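Local coordinates for protein nuclease NucT (Helicobacter pylori, PDB 6EHI) that is a nuclease of the phospholipase D-like (PLD) superfamily, built around a mixed beta-sheet flanked by helices and found here as an assembly of two copies, at residues 90-95 / 100-105. The protein carries 1 engineered substitution. Residues are numbered along the deposited sequence; the frame is centred on the assembly and turned at random.
Sequences LLKGLK and NYYGIM
The ring of Tyr102 lies between two lysine chains, Lys92 over one face and Lys95 over the opposite one. Its CB starts 3.7 Å from both Gly93 O and Leu94 O. With chi1 at -69°, CG sits beside the backbone N, which lays the ring against the 92-95 chain. CG meets Lys92 CD at 3.9 Å, a CH-pi contact over the face, offset toward the rim. CD1 touches the same carbon; CD2 comes to 3.3 Å from Lys95 N, CE2 reaches Lys95 CB at 3.6 Å, and CZ has Lys95 CB at 4.2 Å. Lys95 CG stands above the second face, also near the rim. Lys92 NZ offers the ring a weak cation-pi attraction at most and has Tyr66 as another aromatic partner.

Beside the ring the backbones run roughly antiparallel, with Lys95 and Tyr102 forming a single beta bridge. Gly103 grips both ways: its N donates to Leu94 O at 2.8 Å, while its O accepts a weak bond from Gly93 N. Gly93 CA and Gly103 CA come to 3.8 Å, where the backbones meet with no side chain between them. Farther in, Met105 CG packs on Leu91 CD2 at 3.7 Å, the two side chains crossing at about a right angle.

At the subunit interface, Tyr101 OH is hydrogen-bonded to Asn127 OD1, and Ile104 N to Asn132 OD1, both of the second subunit. This hairpin-like arm leaves strand 86-91 in the mixed sheet of the PLD-like domain; Asp65 OD1 accepts from Met105 N, Leu91 and Ile104 touch strand 59-65, and Met155 of helix 142-158 packs on its base.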
ATOM      1  N   LEU A  90       6.908 -10.426  15.034  1.00 15.11           N
ATOM      2  CA  LEU A  90       5.902  -9.387  15.196  1.00 16.68           C
ATOM      3  C   LEU A  90       6.558  -8.059  15.356  1.00 17.90           C
ATOM      4  O   LEU A  90       7.605  -7.970  15.978  1.00 18.90           O
ATOM      5  CB  LEU A  90       5.060  -9.681  16.429  1.00 16.96           C
ATOM      6  CG  LEU A  90       4.252 -10.953  16.481  1.00 18.68           C
ATOM      7  CD1 LEU A  90       3.803 -11.375  17.897  1.00 18.35           C
ATOM      8  CD2 LEU A  90       3.073 -10.778  15.554  1.00 17.58           C
ATOM      9  N   LEU A  91       5.956  -6.981  14.838  1.00 15.32           N
ATOM     10  CA  LEU A  91       6.495  -5.695  14.930  1.00 14.78           C
ATOM     11  C   LEU A  91       5.459  -4.626  15.128  1.00 15.83           C
ATOM     12  O   LEU A  91       4.458  -4.631  14.406  1.00 15.78           O
ATOM     13  CB  LEU A  91       7.353  -5.466  13.711  1.00 13.75           C
ATOM     14  CG  LEU A  91       8.084  -4.168  13.551  1.00 15.80           C
ATOM     15  CD1 LEU A  91       9.091  -3.932  14.697  1.00 16.84           C
ATOM     16  CD2 LEU A  91       8.769  -4.177  12.215  1.00 15.84           C
ATOM     17  N   LYS A  92       5.547  -3.858  16.210  1.00 15.32           N
ATOM     18  CA  LYS A  92       4.717  -2.669  16.394  1.00 17.64           C
ATOM     19  C   LYS A  92       5.465  -1.426  15.910  1.00 19.41           C
ATOM     20  O   LYS A  92       6.640  -1.416  15.734  1.00 17.79           O
ATOM     21  CB  LYS A  92       4.167  -2.460  17.861  1.00 24.04           C
ATOM     22  CG  LYS A  92       5.182  -2.141  18.912  1.00 30.48           C
ATOM     23  CD  LYS A  92       4.533  -2.032  20.324  1.00 34.58           C
ATOM     24  CE  LYS A  92       3.985  -3.394  20.788  1.00 40.81           C
ATOM     25  NZ  LYS A  92       3.795  -3.693  22.261  1.00 47.90           N
ATOM     26  N   GLY A  93       4.701  -0.384  15.556  1.00 18.89           N
ATOM     27  CA  GLY A  93       5.276   0.867  15.165  1.00 18.26           C
ATOM     28  C   GLY A  93       5.815   1.653  16.348  1.00 19.37           C
ATOM     29  O   GLY A  93       5.948   1.105  17.467  1.00 21.42           O
ATOM     30  N   LEU A  94       6.092   2.929  16.086  1.00 19.84           N
ATOM     31  CA  LEU A  94       6.737   3.874  17.030  1.00 19.92           C
ATOM     32  C   LEU A  94       5.723   4.472  17.973  1.00 21.04           C
ATOM     33  O   LEU A  94       4.532   4.542  17.724  1.00 19.49           O
ATOM     34  CB  LEU A  94       7.499   4.982  16.254  1.00 18.67           C
ATOM     35  CG  LEU A  94       8.563   4.596  15.200  1.00 21.31           C
ATOM     36  CD1 LEU A  94       9.314   5.731  14.584  1.00 21.50           C
ATOM     37  CD2 LEU A  94       9.640   3.633  15.685  1.00 23.20           C
ATOM     38  N   LYS A  95       6.201   4.913  19.149  1.00 21.56           N
ATOM     39  CA  LYS A  95       5.314   5.663  20.026  1.00 24.41           C
ATOM     40  C   LYS A  95       4.949   7.071  19.463  1.00 23.62           C
ATOM     41  O   LYS A  95       5.789   7.827  18.980  1.00 25.17           O
ATOM     42  CB  LYS A  95       5.942   5.812  21.414  1.00 26.03           C
ATOM     43  CG  LYS A  95       4.956   6.320  22.505  1.00 32.27           C
ATOM     44  CD  LYS A  95       5.689   6.703  23.810  1.00 39.37           C
ATOM     45  CE  LYS A  95       4.708   7.186  24.881  1.00 43.22           C
ATOM     46  NZ  LYS A  95       4.219   6.009  25.654  1.00 49.00           N
ATOM     47  N   ASN A 100      -0.345   8.172  23.996  1.00 37.27           N
ATOM     48  CA  ASN A 100       0.105   6.973  24.644  1.00 39.78           C
ATOM     49  C   ASN A 100      -0.323   5.748  23.842  1.00 32.71           C
ATOM     50  O   ASN A 100      -0.880   4.809  24.350  1.00 35.13           O
ATOM     51  CB  ASN A 100      -0.390   6.946  26.102  1.00 48.34           C
ATOM     52  CG  ASN A 100      -0.067   8.253  26.855  1.00 56.61           C
ATOM     53  OD1 ASN A 100       0.935   8.938  26.566  1.00 62.57           O
ATOM     54  ND2 ASN A 100      -0.924   8.608  27.813  1.00 61.89           N
ATOM     55  N   TYR A 101       0.022   5.748  22.570  1.00 30.31           N
ATOM     56  CA  TYR A 101      -0.202   4.593  21.725  1.00 23.80           C
ATOM     57  C   TYR A 101       0.978   4.433  20.782  1.00 21.47           C
ATOM     58  O   TYR A 101       1.822   5.318  20.638  1.00 19.57           O
ATOM     59  CB  TYR A 101      -1.565   4.712  20.971  1.00 29.94           C
ATOM     60  CG  TYR A 101      -1.590   5.843  19.929  1.00 29.15           C
ATOM     61  CD1 TYR A 101      -1.908   7.125  20.288  1.00 28.17           C
ATOM     62  CD2 TYR A 101      -1.234   5.604  18.579  1.00 29.65           C
ATOM     63  CE1 TYR A 101      -1.909   8.152  19.348  1.00 31.07           C
ATOM     64  CE2 TYR A 101      -1.255   6.618  17.628  1.00 29.60           C
ATOM     65  CZ  TYR A 101      -1.588   7.898  18.021  1.00 31.39           C
ATOM     66  OH  TYR A 101      -1.588   8.948  17.121  1.00 33.86           O
ATOM     67  N   TYR A 102       1.057   3.233  20.194  1.00 20.71           N
ATOM     68  CA  TYR A 102       2.090   2.980  19.170  1.00 18.61           C
ATOM     69  C   TYR A 102       1.456   2.826  17.744  1.00 17.50           C
ATOM     70  O   TYR A 102       0.313   2.446  17.625  1.00 19.16           O
ATOM     71  CB  TYR A 102       2.870   1.701  19.462  1.00 19.66           C
ATOM     72  CG  TYR A 102       3.765   1.809  20.697  1.00 24.61           C
ATOM     73  CD1 TYR A 102       3.226   1.549  21.960  1.00 32.95           C
ATOM     74  CD2 TYR A 102       5.088   2.156  20.610  1.00 30.25           C
ATOM     75  CE1 TYR A 102       4.018   1.620  23.097  1.00 34.07           C
ATOM     76  CE2 TYR A 102       5.889   2.240  21.739  1.00 27.14           C
ATOM     77  CZ  TYR A 102       5.344   1.969  22.972  1.00 30.19           C
ATOM     78  OH  TYR A 102       6.153   2.036  24.133  1.00 35.04           O
ATOM     79  N   GLY A 103       2.296   3.113  16.749  1.00 15.10           N
ATOM     80  CA  GLY A 103       1.995   2.845  15.364  1.00 16.99           C
ATOM     81  C   GLY A 103       1.843   1.362  15.045  1.00 16.54           C
ATOM     82  O   GLY A 103       1.955   0.458  15.882  1.00 17.55           O
ATOM     83  N   ILE A 104       1.602   1.128  13.751  1.00 14.20           N
ATOM     84  CA  ILE A 104       1.440  -0.157  13.218  1.00 13.35           C
ATOM     85  C   ILE A 104       2.527  -0.465  12.177  1.00 13.05           C
ATOM     86  O   ILE A 104       3.222   0.389  11.674  1.00 13.81           O
ATOM     87  CB  ILE A 104       0.041  -0.376  12.579  1.00 15.75           C
ATOM     88  CG1 ILE A 104      -0.279   0.702  11.542  1.00 16.00           C
ATOM     89  CG2 ILE A 104      -1.036  -0.503  13.641  1.00 15.95           C
ATOM     90  CD1 ILE A 104      -1.476   0.253  10.697  1.00 17.17           C
ATOM     91  N   MET A 105       2.732  -1.759  11.895  1.00 13.89           N
ATOM     92  CA  MET A 105       3.620  -2.165  10.832  1.00 12.63           C
ATOM     93  C   MET A 105       2.667  -2.407   9.603  1.00 13.56           C
ATOM     94  O   MET A 105       2.050  -3.431   9.482  1.00 13.81           O
ATOM     95  CB  MET A 105       4.401  -3.469  11.211  1.00 13.11           C
ATOM     96  CG  MET A 105       5.668  -3.650  10.350  1.00 12.91           C
ATOM     97  SD  MET A 105       5.411  -3.658   8.556  1.00 14.47           S
ATOM     98  CE  MET A 105       4.556  -5.189   8.335  1.00 16.21           C
TER